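Local coordinates for protein isomaltodextranase (PDB 5AWO) that hydrolyses (1->6)-alpha-D-glucosidic linkages in polysaccharides, most likely removing successive isomaltose units from the non-reducing ends of the chains, at residues A[299-304]-A[391-396]; A[277-283]-A[293-297]; A[16-21]-A[559-563]; A[512-516]-A[590-595]; A[125-130]-A[182-187]. The contacts are given in a common frame with arbitrary orientation. Numbering follows the deposited sequence.

Contact 1: A[299-304]-A[391-396]; sequences FTGWSH and RDTERW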
# COMPACT_ATOMS: atom_id res chain seq x y z
N PHE A 299 2.90 -6.60 -7.47
CA PHE A 299 2.21 -6.87 -6.22
C PHE A 299 2.85 -8.09 -5.57
O PHE A 299 3.11 -8.10 -4.35
CB PHE A 299 0.73 -7.18 -6.44
CG PHE A 299 -0.16 -5.97 -6.68
CD1 PHE A 299 -0.11 -4.83 -5.87
CD2 PHE A 299 -1.13 -6.01 -7.68
CE1 PHE A 299 -0.99 -3.77 -6.06
CE2 PHE A 299 -2.00 -4.96 -7.88
CZ PHE A 299 -1.93 -3.84 -7.06
N THR A 300 3.08 -9.15 -6.36
CA THR A 300 3.68 -10.38 -5.82
C THR A 300 5.07 -10.10 -5.24
O THR A 300 5.41 -10.53 -4.13
CB THR A 300 3.73 -11.46 -6.89
OG1 THR A 300 2.39 -11.77 -7.31
CG2 THR A 300 4.39 -12.73 -6.40
N GLY A 301 5.87 -9.37 -5.99
CA GLY A 301 7.27 -9.09 -5.64
C GLY A 301 7.49 -8.16 -4.47
O GLY A 301 8.50 -8.30 -3.77
N TRP A 302 6.54 -7.24 -4.23
CA TRP A 302 6.65 -6.29 -3.12
C TRP A 302 5.76 -6.70 -1.95
O TRP A 302 5.71 -5.98 -0.95
CB TRP A 302 6.32 -4.87 -3.61
CG TRP A 302 7.48 -4.23 -4.31
CD1 TRP A 302 7.59 -3.87 -5.61
CD2 TRP A 302 8.73 -3.88 -3.69
NE1 TRP A 302 8.81 -3.30 -5.84
CE2 TRP A 302 9.53 -3.30 -4.67
CE3 TRP A 302 9.23 -3.99 -2.37
CZ2 TRP A 302 10.83 -2.86 -4.41
CZ3 TRP A 302 10.48 -3.54 -2.11
CH2 TRP A 302 11.29 -2.98 -3.11
N SER A 303 5.11 -7.87 -2.03
CA SER A 303 4.17 -8.27 -1.00
C SER A 303 4.76 -8.43 0.40
O SER A 303 4.04 -8.26 1.37
CB SER A 303 3.43 -9.56 -1.40
OG SER A 303 4.30 -10.66 -1.55
N HIS A 304 6.05 -8.75 0.47
CA HIS A 304 6.73 -8.85 1.78
C HIS A 304 6.74 -7.51 2.52
O HIS A 304 6.96 -7.47 3.75
CB HIS A 304 8.14 -9.41 1.63
CG HIS A 304 9.04 -8.58 0.78
ND1 HIS A 304 8.88 -8.49 -0.59
CD2 HIS A 304 10.08 -7.77 1.09
CE1 HIS A 304 9.78 -7.66 -1.08
NE2 HIS A 304 10.51 -7.19 -0.08
N ARG A 391 7.07 -17.23 -5.13
CA ARG A 391 5.73 -16.78 -4.79
C ARG A 391 4.83 -16.99 -6.01
O ARG A 391 5.31 -16.97 -7.14
CB ARG A 391 5.72 -15.29 -4.37
CG ARG A 391 6.71 -14.94 -3.27
CD ARG A 391 6.82 -13.45 -3.05
NE ARG A 391 7.97 -13.14 -2.22
CZ ARG A 391 8.40 -11.94 -1.90
NH1 ARG A 391 7.78 -10.86 -2.38
NH2 ARG A 391 9.45 -11.80 -1.09
N ASP A 392 3.54 -17.24 -5.74
CA ASP A 392 2.59 -17.56 -6.81
C ASP A 392 1.76 -16.32 -7.15
O ASP A 392 0.89 -15.93 -6.40
CB ASP A 392 1.69 -18.69 -6.35
CG ASP A 392 0.91 -19.32 -7.48
OD1 ASP A 392 0.63 -18.62 -8.49
OD2 ASP A 392 0.56 -20.52 -7.37
N THR A 393 2.01 -15.76 -8.33
CA THR A 393 1.29 -14.57 -8.79
C THR A 393 -0.21 -14.81 -8.99
O THR A 393 -0.96 -13.84 -9.03
CB THR A 393 1.84 -13.99 -10.12
OG1 THR A 393 1.60 -14.93 -11.19
CG2 THR A 393 3.30 -13.65 -10.03
N GLU A 394 -0.65 -16.07 -9.08
CA GLU A 394 -1.99 -16.40 -9.49
C GLU A 394 -2.91 -16.88 -8.37
O GLU A 394 -4.06 -17.18 -8.61
CB GLU A 394 -1.94 -17.44 -10.59
CG GLU A 394 -1.34 -16.91 -11.88
CD GLU A 394 -1.24 -17.99 -12.91
OE1 GLU A 394 -0.51 -18.99 -12.70
OE2 GLU A 394 -1.89 -17.84 -13.99
N ARG A 395 -2.40 -16.98 -7.14
CA ARG A 395 -3.22 -17.39 -6.00
C ARG A 395 -2.90 -16.49 -4.82
O ARG A 395 -1.74 -16.46 -4.34
CB ARG A 395 -2.95 -18.86 -5.64
CG ARG A 395 -3.37 -19.81 -6.75
CD ARG A 395 -3.22 -21.28 -6.36
NE ARG A 395 -1.81 -21.61 -6.29
CZ ARG A 395 -1.28 -22.62 -5.60
NH1 ARG A 395 -2.04 -23.45 -4.87
NH2 ARG A 395 0.03 -22.81 -5.66
N TRP A 396 -3.93 -15.81 -4.33
CA TRP A 396 -3.80 -14.76 -3.30
C TRP A 396 -4.75 -15.02 -2.14
O TRP A 396 -5.87 -15.49 -2.36
CB TRP A 396 -4.14 -13.40 -3.90
CG TRP A 396 -3.04 -12.86 -4.77
CD1 TRP A 396 -2.69 -13.27 -6.02
CD2 TRP A 396 -2.14 -11.82 -4.41
NE1 TRP A 396 -1.61 -12.56 -6.46
CE2 TRP A 396 -1.24 -11.67 -5.48
CE3 TRP A 396 -1.99 -11.02 -3.28
CZ2 TRP A 396 -0.20 -10.73 -5.45
CZ3 TRP A 396 -0.97 -10.10 -3.25
CH2 TRP A 396 -0.09 -9.96 -4.33
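Arg391, the residue that loses most surface here, runs an extended side chain (m, t, t) from its strand to the C-terminal end of helix 295-302. There its NH1 meets two backbone carbonyls of the last turn and the imidazole of His304. Arg391 NH1 donates to Thr300 O at 3.0 Å with good geometry, to Gly301 O at 3.0 Å in a weak, bent bond, and to the ring nitrogen His304 ND1 at 3.2 Å. The carbonyl of Thr300 is shared, since Ser303 OG also donates to Thr300 O at 2.8 Å. The other nitrogen of the imidazole, His304 NE2, is held by Asp253.

Thr300 is nearly as deeply covered. Its methyl meets the aliphatic root of the arginine, CG2 lying 3.5 Å from Arg391 CB, while Thr300 OG1, hydrogen-bonded to Phe296 O within its own helix, touches Thr393 CG2 and Trp396 CZ2, both at 3.4 Å. The contact thus joins a helix of the catalytic (beta/alpha)8 barrel to the antiparallel beta-sandwich domain that follows it, the two-domain arrangement of family 27 glycoside hydrolases.

Trp396 enters from beyond a type I turn spanning Asp392 to Arg395, in which Asp392 OD1 forms an Asx turn with Glu394 N at 2.9 Å. Its indole is fixed by a hydrogen bond from Trp396 NE1 to Thr393 O (2.9 Å), and its far corner, Trp396 CH2, packs 3.6 Å from Phe299 CB.

Contact 2: A[277-283]-A[293-297]; sequences RLSGMRQ and ANPFC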
# COMPACT_ATOMS: atom_id res chain seq x y z
N ARG A 277 -0.64 -4.44 -20.22
CA ARG A 277 -0.17 -3.63 -19.11
C ARG A 277 -0.48 -4.28 -17.75
O ARG A 277 0.30 -4.09 -16.80
CB ARG A 277 -0.75 -2.23 -19.18
CG ARG A 277 -0.06 -1.41 -20.27
CD ARG A 277 1.13 -0.66 -19.66
NE ARG A 277 2.06 -0.31 -20.68
CZ ARG A 277 3.13 0.42 -20.52
NH1 ARG A 277 3.37 1.03 -19.37
NH2 ARG A 277 3.94 0.59 -21.53
N LEU A 278 -1.54 -5.06 -17.66
CA LEU A 278 -1.87 -5.74 -16.41
C LEU A 278 -0.97 -6.93 -16.11
O LEU A 278 -0.69 -7.20 -14.93
CB LEU A 278 -3.33 -6.18 -16.42
CG LEU A 278 -3.93 -6.56 -15.05
CD1 LEU A 278 -4.29 -5.32 -14.25
CD2 LEU A 278 -5.13 -7.48 -15.21
N SER A 279 -0.55 -7.65 -17.15
CA SER A 279 0.08 -8.96 -16.99
C SER A 279 1.25 -9.23 -17.91
O SER A 279 1.93 -10.24 -17.74
CB SER A 279 -1.03 -10.01 -17.20
OG SER A 279 -0.63 -11.32 -16.86
N GLY A 280 1.49 -8.34 -18.87
CA GLY A 280 2.52 -8.56 -19.90
C GLY A 280 3.74 -7.68 -19.74
O GLY A 280 4.22 -7.43 -18.63
N MET A 281 4.29 -7.28 -20.89
CA MET A 281 5.50 -6.45 -21.04
C MET A 281 6.78 -7.21 -20.79
O MET A 281 7.57 -7.43 -21.72
CB MET A 281 5.45 -5.18 -20.18
CG MET A 281 4.32 -4.26 -20.55
SD MET A 281 4.06 -2.94 -19.34
CE MET A 281 3.43 -3.89 -17.98
N ARG A 282 7.02 -7.56 -19.54
CA ARG A 282 8.16 -8.37 -19.12
C ARG A 282 7.81 -8.88 -17.74
O ARG A 282 7.06 -8.21 -17.00
CB ARG A 282 9.47 -7.59 -19.05
CG ARG A 282 9.44 -6.34 -18.17
CD ARG A 282 10.79 -5.70 -17.91
NE ARG A 282 10.63 -4.41 -17.21
CZ ARG A 282 10.74 -4.19 -15.90
NH1 ARG A 282 11.07 -5.13 -15.03
NH2 ARG A 282 10.47 -2.97 -15.46
N GLN A 283 8.34 -10.02 -17.36
CA GLN A 283 8.10 -10.61 -16.07
C GLN A 283 9.29 -10.47 -15.14
O GLN A 283 9.15 -10.68 -13.93
CB GLN A 283 7.73 -12.08 -16.24
CG GLN A 283 6.69 -12.37 -17.30
CD GLN A 283 5.37 -11.68 -17.04
OE1 GLN A 283 4.85 -11.71 -15.93
NE2 GLN A 283 4.81 -11.08 -18.06
N ALA A 293 7.32 -4.66 -14.17
CA ALA A 293 6.52 -3.86 -15.10
C ALA A 293 5.02 -4.02 -14.91
O ALA A 293 4.30 -3.04 -14.91
CB ALA A 293 6.89 -4.17 -16.54
N ASN A 294 4.56 -5.26 -14.77
CA ASN A 294 3.12 -5.51 -14.65
C ASN A 294 2.76 -5.73 -13.19
O ASN A 294 3.60 -6.17 -12.38
CB ASN A 294 2.67 -6.69 -15.54
CG ASN A 294 3.26 -8.01 -15.13
OD1 ASN A 294 4.22 -8.53 -15.77
ND2 ASN A 294 2.76 -8.57 -14.09
N PRO A 295 1.51 -5.39 -12.80
CA PRO A 295 1.14 -5.47 -11.38
C PRO A 295 0.97 -6.88 -10.84
O PRO A 295 1.14 -7.08 -9.64
CB PRO A 295 -0.13 -4.63 -11.30
CG PRO A 295 -0.70 -4.69 -12.71
CD PRO A 295 0.52 -4.63 -13.59
N PHE A 296 0.69 -7.88 -11.68
CA PHE A 296 0.72 -9.23 -11.15
C PHE A 296 2.08 -9.48 -10.52
O PHE A 296 2.16 -9.97 -9.38
CB PHE A 296 0.43 -10.29 -12.20
CG PHE A 296 -1.03 -10.58 -12.40
CD1 PHE A 296 -1.72 -11.36 -11.47
CD2 PHE A 296 -1.72 -10.12 -13.51
CE1 PHE A 296 -3.06 -11.65 -11.65
CE2 PHE A 296 -3.05 -10.42 -13.69
CZ PHE A 296 -3.74 -11.19 -12.76
N CYS A 297 3.15 -9.16 -11.23
CA CYS A 297 4.50 -9.40 -10.72
C CYS A 297 4.87 -8.38 -9.65
O CYS A 297 5.54 -8.75 -8.67
CB CYS A 297 5.53 -9.33 -11.83
SG CYS A 297 5.41 -10.72 -13.01
O HOH W 1 8.30 -7.33 -14.60
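Within the (beta/alpha)8 barrel, between strands 263-265 and 312-314, the chain leaves helix 274-279, loops out and returns to begin helix 295-302; this contact packs the end of the first helix and the following turn onto the N-terminus of the second, where Asn294 occupies the N-cap position. Leu278 points its CA-to-CB bond away, yet its t, p rotamer still lets both methyls touch the new helix: Leu278 CD1 lies 4.0 Å from Pro295 CG, and Leu278 CD2 lies 3.9 Å from Phe296 CE2. The m rotamer of Phe296 also leaves its CD2 3.4 Å from Leu278 O, and the ring meets Phe410 edge-to-face.

Met281, at the tight bend with positive phi, adopts m, t, m and curls its terminal methyl over the backbone: Met281 CE is 3.8 Å from Ala293 CB and 3.3 Å from Ala293 O. Arg282 is extended beyond a p chi1, with the aliphatic Arg282 CG 3.7 Å from Ala293 CB and one face of the guanidinium over Ala293 N; its nitrogens bond to Pro290 O and Asn291 O. Gln283, by contrast, is folded (m, m), so that Gln283 NE2 donates to Ser279 O at 3.0 Å while its OE1 accepts from Arg412. A single water links the backbones, donating to Arg282 O at 2.8 Å and accepting from Ala293 N at 2.9 Å.

Contact 3: A[16-21]-A[559-563]; sequences VTAAPP and PVHVS
Residues 16-21 run extended (phi/psi -63/143° at Ala18, -131/152° at Ala19, against -133/148° at Val560) and roughly antiparallel to strand 559-563, with end-to-end directions 139° apart; a cis peptide bond precedes Pro559. The register puts Ala18 opposite Val560 in a non-hydrogen-bonded pair, CA atoms 4.5 Å apart. Two hydrogen bonds flank it: His561 N to Thr17 O, 2.8 Å, and Ala19 N to Pro559 O, 3.0 Å. Val560 CA adds a CH...O contact to Thr17 O at 3.1 Å.

Apolar packing joins Val16 CB to Val560 CB (4.0 Å), Val16 CG1 to Val562 CG2 (4.2 Å) and Ala19 CB to Pro559 CB (4.1 Å), with Val16 and Val560 in m and Val562 in t.

In a CH-pi contact, Ala19 CB sits over the face of the His561 imidazole, 3.3 Å from its centroid; the histidine is m, chi2 near -68°, its ND1 bonded to Asp597.

The short, weakly bonded strand 17-18 forms an outer edge of the antiparallel sheet in the carbohydrate-binding module, with strand 555-564 between it and strand 542-549.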
# COMPACT_ATOMS: atom_id res chain seq x y z
N VAL A 16 4.71 -12.14 32.61
CA VAL A 16 5.23 -11.14 31.68
C VAL A 16 5.82 -9.95 32.45
O VAL A 16 5.43 -9.68 33.58
CB VAL A 16 4.17 -10.67 30.65
CG1 VAL A 16 3.60 -11.86 29.89
CG2 VAL A 16 3.07 -9.86 31.32
N THR A 17 6.77 -9.27 31.82
CA THR A 17 7.45 -8.12 32.39
C THR A 17 7.36 -6.95 31.41
O THR A 17 7.17 -7.17 30.21
CB THR A 17 8.93 -8.42 32.68
OG1 THR A 17 9.56 -8.96 31.51
CG2 THR A 17 9.06 -9.44 33.82
N ALA A 18 7.49 -5.73 31.92
CA ALA A 18 7.44 -4.54 31.09
C ALA A 18 8.61 -4.55 30.11
O ALA A 18 9.70 -5.01 30.43
CB ALA A 18 7.48 -3.28 31.96
N ALA A 19 8.35 -4.07 28.90
CA ALA A 19 9.37 -4.02 27.86
C ALA A 19 9.39 -2.63 27.24
O ALA A 19 8.37 -1.96 27.21
CB ALA A 19 9.08 -5.07 26.79
N PRO A 20 10.55 -2.21 26.73
CA PRO A 20 10.57 -0.97 25.96
C PRO A 20 9.89 -1.15 24.59
O PRO A 20 9.71 -2.28 24.14
CB PRO A 20 12.05 -0.66 25.79
CG PRO A 20 12.78 -1.91 26.09
CD PRO A 20 11.85 -2.91 26.70
N PRO A 21 9.52 -0.03 23.94
CA PRO A 21 8.93 -0.15 22.59
C PRO A 21 9.92 -0.73 21.59
O PRO A 21 11.13 -0.55 21.70
CB PRO A 21 8.56 1.30 22.25
CG PRO A 21 9.50 2.14 23.05
CD PRO A 21 9.69 1.38 24.34
N PRO A 559 3.96 -2.46 26.09
CA PRO A 559 4.75 -3.60 25.64
C PRO A 559 5.14 -4.47 26.82
O PRO A 559 5.49 -3.95 27.88
CB PRO A 559 5.99 -2.96 25.00
CG PRO A 559 5.71 -1.51 24.89
CD PRO A 559 4.67 -1.19 25.92
N VAL A 560 5.04 -5.78 26.64
CA VAL A 560 5.52 -6.74 27.62
C VAL A 560 6.34 -7.82 26.94
O VAL A 560 6.09 -8.18 25.79
CB VAL A 560 4.37 -7.39 28.44
CG1 VAL A 560 3.65 -6.34 29.28
CG2 VAL A 560 3.39 -8.14 27.54
N HIS A 561 7.32 -8.34 27.67
CA HIS A 561 8.06 -9.51 27.22
C HIS A 561 7.21 -10.72 27.52
O HIS A 561 6.83 -10.95 28.68
CB HIS A 561 9.40 -9.64 27.96
CG HIS A 561 10.34 -8.50 27.73
ND1 HIS A 561 10.94 -8.27 26.51
CD2 HIS A 561 10.81 -7.54 28.57
CE1 HIS A 561 11.72 -7.21 26.60
NE2 HIS A 561 11.67 -6.75 27.84
N VAL A 562 6.89 -11.48 26.48
CA VAL A 562 6.22 -12.76 26.60
C VAL A 562 7.30 -13.83 26.44
O VAL A 562 8.18 -13.70 25.59
CB VAL A 562 5.11 -12.91 25.54
CG1 VAL A 562 4.49 -14.29 25.60
CG2 VAL A 562 4.05 -11.84 25.74
N SER A 563 7.27 -14.86 27.28
CA SER A 563 8.34 -15.85 27.29
C SER A 563 7.97 -17.09 26.51
O SER A 563 6.81 -17.50 26.51
CB SER A 563 8.71 -16.22 28.74
OG SER A 563 9.15 -15.06 29.43

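Contact 4: A[512-516]-A[590-595]; sequences ADPLV and TIGRGA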
# COMPACT_ATOMS: atom_id res chain seq x y z
N ALA A 512 16.30 -1.61 12.99
CA ALA A 512 14.90 -1.99 13.23
C ALA A 512 14.82 -3.34 13.93
O ALA A 512 15.70 -4.18 13.80
CB ALA A 512 14.13 -2.04 11.92
N ASP A 513 13.74 -3.52 14.66
CA ASP A 513 13.44 -4.78 15.31
C ASP A 513 12.49 -5.60 14.44
O ASP A 513 11.44 -5.11 14.03
CB ASP A 513 12.81 -4.52 16.66
CG ASP A 513 13.77 -3.81 17.62
OD1 ASP A 513 14.99 -4.05 17.50
OD2 ASP A 513 13.29 -2.97 18.41
N PRO A 514 12.82 -6.87 14.19
CA PRO A 514 11.88 -7.69 13.39
C PRO A 514 10.55 -7.86 14.10
O PRO A 514 10.51 -8.00 15.33
CB PRO A 514 12.59 -9.03 13.25
CG PRO A 514 13.90 -8.92 13.89
CD PRO A 514 14.00 -7.63 14.63
N LEU A 515 9.46 -7.84 13.34
CA LEU A 515 8.14 -7.93 13.93
C LEU A 515 7.11 -8.50 12.96
O LEU A 515 7.34 -8.55 11.74
CB LEU A 515 7.68 -6.55 14.46
CG LEU A 515 7.57 -5.39 13.43
CD1 LEU A 515 6.27 -5.43 12.60
CD2 LEU A 515 7.74 -4.02 14.08
N VAL A 516 5.99 -8.89 13.54
CA VAL A 516 4.79 -9.32 12.82
C VAL A 516 3.60 -8.60 13.40
O VAL A 516 3.47 -8.46 14.62
CB VAL A 516 4.55 -10.84 12.93
CG1 VAL A 516 3.29 -11.26 12.18
CG2 VAL A 516 5.75 -11.60 12.41
N THR A 590 0.98 -6.60 17.64
CA THR A 590 2.31 -6.69 17.09
C THR A 590 3.23 -7.45 18.05
O THR A 590 3.28 -7.13 19.25
CB THR A 590 2.86 -5.30 16.76
OG1 THR A 590 2.05 -4.74 15.70
CG2 THR A 590 4.31 -5.32 16.31
N ILE A 591 3.93 -8.42 17.50
CA ILE A 591 4.92 -9.25 18.21
C ILE A 591 6.25 -9.11 17.50
O ILE A 591 6.31 -9.30 16.28
CB ILE A 591 4.49 -10.74 18.32
CG1 ILE A 591 5.61 -11.58 18.97
CG2 ILE A 591 4.10 -11.33 16.97
CD1 ILE A 591 5.16 -12.96 19.44
N GLY A 592 7.31 -8.76 18.23
CA GLY A 592 8.61 -8.56 17.63
C GLY A 592 9.75 -8.74 18.61
O GLY A 592 9.51 -8.87 19.81
N ARG A 593 10.96 -8.76 18.08
CA ARG A 593 12.15 -9.08 18.87
C ARG A 593 12.99 -7.82 19.05
O ARG A 593 13.73 -7.42 18.14
CB ARG A 593 12.93 -10.18 18.16
CG ARG A 593 13.78 -11.04 19.10
CD ARG A 593 14.99 -10.27 19.59
NE ARG A 593 16.01 -11.21 20.08
CZ ARG A 593 17.18 -10.83 20.59
NH1 ARG A 593 17.47 -9.54 20.71
NH2 ARG A 593 18.04 -11.77 20.97
N GLY A 594 12.90 -7.22 20.23
CA GLY A 594 13.67 -6.02 20.56
C GLY A 594 15.07 -6.30 21.11
O GLY A 594 15.47 -7.46 21.32
N ALA A 595 15.82 -5.23 21.32
CA ALA A 595 17.21 -5.33 21.79
C ALA A 595 17.31 -5.96 23.19
O ALA A 595 18.30 -6.62 23.50
CB ALA A 595 17.87 -3.97 21.78
O HOH W 2 16.22 -6.43 17.63
O HOH W 3 14.97 -2.66 20.51
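Val516 lies against Ile591, with Val516 CB 4.1 Å from Ile591 CG2, on a face of the sheet where both are buried. Beneath them the backbones form an antiparallel hydrogen-bonded pair: Val516 N donates to Ile591 O at 2.8 Å and Ile591 N to Val516 O at 2.9 Å. One residue along, Leu515 and Gly592 are a non-hydrogen-bonded pair whose CA atoms come to 3.8 Å. Such closeness depends on the missing side chain, because a CB on Gly592 would stand 2.6 Å from Pro514 O and 2.8 Å from Leu515 CB. Arg593 N donates to Pro514 O at 2.9 Å, the last direct hydrogen bond.

Beyond it the chains still touch, Asp513 CB 3.4 Å from Arg593 O, but water joins their polar groups. One molecule donates to Asp513 OD1 and to Arg593 O, 2.7 Å each; another donates to Asp513 OD2 at 2.7 Å and accepts from Ala595 N at 2.8 Å. The carboxylate also forms a salt bridge with Arg23, near the N terminus. Strand 585-592 continues the pairing to strand 542-549, and Leu515 bonds to Gly484 on the other side. This is the interior of an antiparallel sheet in the beta-sandwich of a family 35 carbohydrate-binding module.

Contact 5: A[125-130]-A[182-187]; sequences YNPLWV and YVQGYV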
# COMPACT_ATOMS: atom_id res chain seq x y z
N TYR A 125 0.93 16.24 -6.91
CA TYR A 125 2.05 17.19 -7.00
C TYR A 125 3.23 16.67 -6.23
O TYR A 125 3.09 15.92 -5.28
CB TYR A 125 1.67 18.61 -6.51
CG TYR A 125 2.41 19.67 -7.29
CD1 TYR A 125 2.03 20.00 -8.59
CD2 TYR A 125 3.48 20.38 -6.72
CE1 TYR A 125 2.72 20.93 -9.34
CE2 TYR A 125 4.19 21.30 -7.47
CZ TYR A 125 3.79 21.60 -8.76
OH TYR A 125 4.50 22.53 -9.48
N ASN A 126 4.41 17.11 -6.65
CA ASN A 126 5.65 16.78 -5.96
C ASN A 126 6.15 18.07 -5.33
O ASN A 126 6.46 19.01 -6.04
CB ASN A 126 6.67 16.19 -6.95
CG ASN A 126 7.92 15.69 -6.26
OD1 ASN A 126 8.36 16.29 -5.26
ND2 ASN A 126 8.51 14.59 -6.75
N PRO A 127 6.23 18.11 -3.99
CA PRO A 127 6.58 19.38 -3.33
C PRO A 127 8.05 19.75 -3.43
O PRO A 127 8.45 20.79 -2.86
CB PRO A 127 6.15 19.15 -1.91
CG PRO A 127 6.37 17.68 -1.71
CD PRO A 127 5.99 17.04 -3.01
N LEU A 128 8.85 18.95 -4.14
CA LEU A 128 10.19 19.36 -4.52
C LEU A 128 10.26 20.03 -5.88
O LEU A 128 11.35 20.38 -6.35
CB LEU A 128 11.20 18.21 -4.41
CG LEU A 128 11.85 18.28 -3.00
CD1 LEU A 128 10.92 17.77 -1.93
CD2 LEU A 128 13.14 17.48 -2.97
N TRP A 129 9.12 20.20 -6.54
CA TRP A 129 9.05 20.99 -7.74
C TRP A 129 8.95 22.45 -7.34
O TRP A 129 8.16 22.80 -6.44
CB TRP A 129 7.87 20.62 -8.65
CG TRP A 129 8.07 19.37 -9.46
CD1 TRP A 129 9.23 18.90 -9.96
CD2 TRP A 129 7.05 18.45 -9.86
NE1 TRP A 129 9.00 17.71 -10.65
CE2 TRP A 129 7.67 17.42 -10.59
CE3 TRP A 129 5.67 18.41 -9.67
CZ2 TRP A 129 6.96 16.35 -11.14
CZ3 TRP A 129 4.96 17.33 -10.18
CH2 TRP A 129 5.61 16.31 -10.91
N VAL A 130 9.70 23.29 -8.04
CA VAL A 130 9.61 24.74 -7.89
C VAL A 130 9.37 25.32 -9.27
O VAL A 130 10.22 25.15 -10.17
CB VAL A 130 10.91 25.30 -7.27
CG1 VAL A 130 10.72 26.76 -6.93
CG2 VAL A 130 11.34 24.52 -6.03
N TYR A 182 9.82 25.41 2.82
CA TYR A 182 9.13 25.38 1.51
C TYR A 182 8.42 24.03 1.32
O TYR A 182 7.22 24.00 1.06
CB TYR A 182 10.12 25.63 0.39
CG TYR A 182 9.49 25.47 -0.96
CD1 TYR A 182 8.85 26.53 -1.60
CD2 TYR A 182 9.53 24.25 -1.63
CE1 TYR A 182 8.28 26.38 -2.86
CE2 TYR A 182 8.96 24.09 -2.89
CZ TYR A 182 8.33 25.16 -3.49
OH TYR A 182 7.79 25.04 -4.77
N VAL A 183 9.15 22.94 1.49
CA VAL A 183 8.58 21.60 1.26
C VAL A 183 7.43 21.32 2.23
O VAL A 183 6.32 20.90 1.83
CB VAL A 183 9.65 20.50 1.36
CG1 VAL A 183 9.05 19.10 1.30
CG2 VAL A 183 10.68 20.66 0.25
N GLN A 184 7.69 21.56 3.51
CA GLN A 184 6.65 21.28 4.49
C GLN A 184 5.45 22.18 4.33
O GLN A 184 4.31 21.73 4.50
CB GLN A 184 7.21 21.33 5.90
CG GLN A 184 8.25 20.27 6.12
CD GLN A 184 8.54 19.99 7.57
OE1 GLN A 184 8.79 20.92 8.35
NE2 GLN A 184 8.54 18.73 7.96
N GLY A 185 5.67 23.45 4.04
CA GLY A 185 4.59 24.35 3.73
C GLY A 185 3.75 23.91 2.53
O GLY A 185 2.55 24.14 2.51
N TYR A 186 4.40 23.33 1.51
CA TYR A 186 3.70 22.86 0.30
C TYR A 186 2.76 21.70 0.63
O TYR A 186 1.60 21.67 0.23
CB TYR A 186 4.67 22.43 -0.82
CG TYR A 186 4.26 22.85 -2.22
CD1 TYR A 186 2.94 23.02 -2.57
CD2 TYR A 186 5.23 23.06 -3.19
CE1 TYR A 186 2.58 23.43 -3.83
CE2 TYR A 186 4.90 23.46 -4.47
CZ TYR A 186 3.57 23.68 -4.79
OH TYR A 186 3.21 24.14 -6.04
N VAL A 187 3.29 20.77 1.42
CA VAL A 187 2.53 19.60 1.87
C VAL A 187 1.35 20.06 2.73
O VAL A 187 0.21 19.65 2.51
CB VAL A 187 3.44 18.59 2.56
CG1 VAL A 187 2.63 17.47 3.17
CG2 VAL A 187 4.45 18.04 1.55
O HOH W 4 5.09 24.62 -7.79
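Helix 179-192 presents one side to the loop that follows barrel strand 120-124. Tyr182 comes first: its t rotamer carries the phenol across to the other segment, where Tyr182 OH donates to Trp129 O at 2.8 Å, and Tyr182 CE2 rests 4.0 Å from Val130 CG2. Val183 follows, wedged against the type I turn from Asn126 to Trp129, with Val183 CG2 3.6 Å from Leu128 CD1 and Val183 CG1 4.3 Å from Pro127 CG. That turn is also braced internally, since Asn126 OD1 accepts from Leu128 N at 2.9 Å in an Asx turn. Gln184 faces away and bonds to Glu235.

A turn of helix after Tyr182, Tyr186 packs its CB 3.8 Å from Pro127 CB and brings its ring obliquely to that of Tyr125, centroids 5.3 Å apart and planes at 42°. A water bridges the two phenols, donating to Tyr125 OH at 2.8 Å and lying 2.6 Å from Tyr186 OH, which also bonds to Ile96 N. Val187 closes the contact, its CG2 3.8 Å from Pro127 CG.

The segments belong to a beta-alpha-beta crossover between strands 120-124 and 197-200. Pro127 O, 3.3 Å from Tyr182 CE2, is buried without a polar partner. Largely apolar burial, with the Tyr182 hydroxyl satisfying the Trp129 carbonyl, is consistent with a firmly held loop, and Trp129 and Asn126 on it lie beside Asp201, the probable nucleophile.

From the N terminus, 16-21 opens contact 3, which closes only at 559-563, so contacts 5, 2 and 1 are all nested within its loop. They follow in series: contact 5 closes a 51-residue excursion within the barrel, contact 2, across nine residues, joins two short helices, and contact 1, across 86, links the barrel to the beta-sandwich domain that follows it. Contacts 2 and 1 share helix 295-302 and touch, where Thr393 O lies 3.6 Å from Phe296 CD1; contact 5 lies across the chain's centre from contact 1. Contact 4 opens before contact 3 closes and ends after it, so the two cross, joining different strands of one sheet in the carbohydrate-binding module.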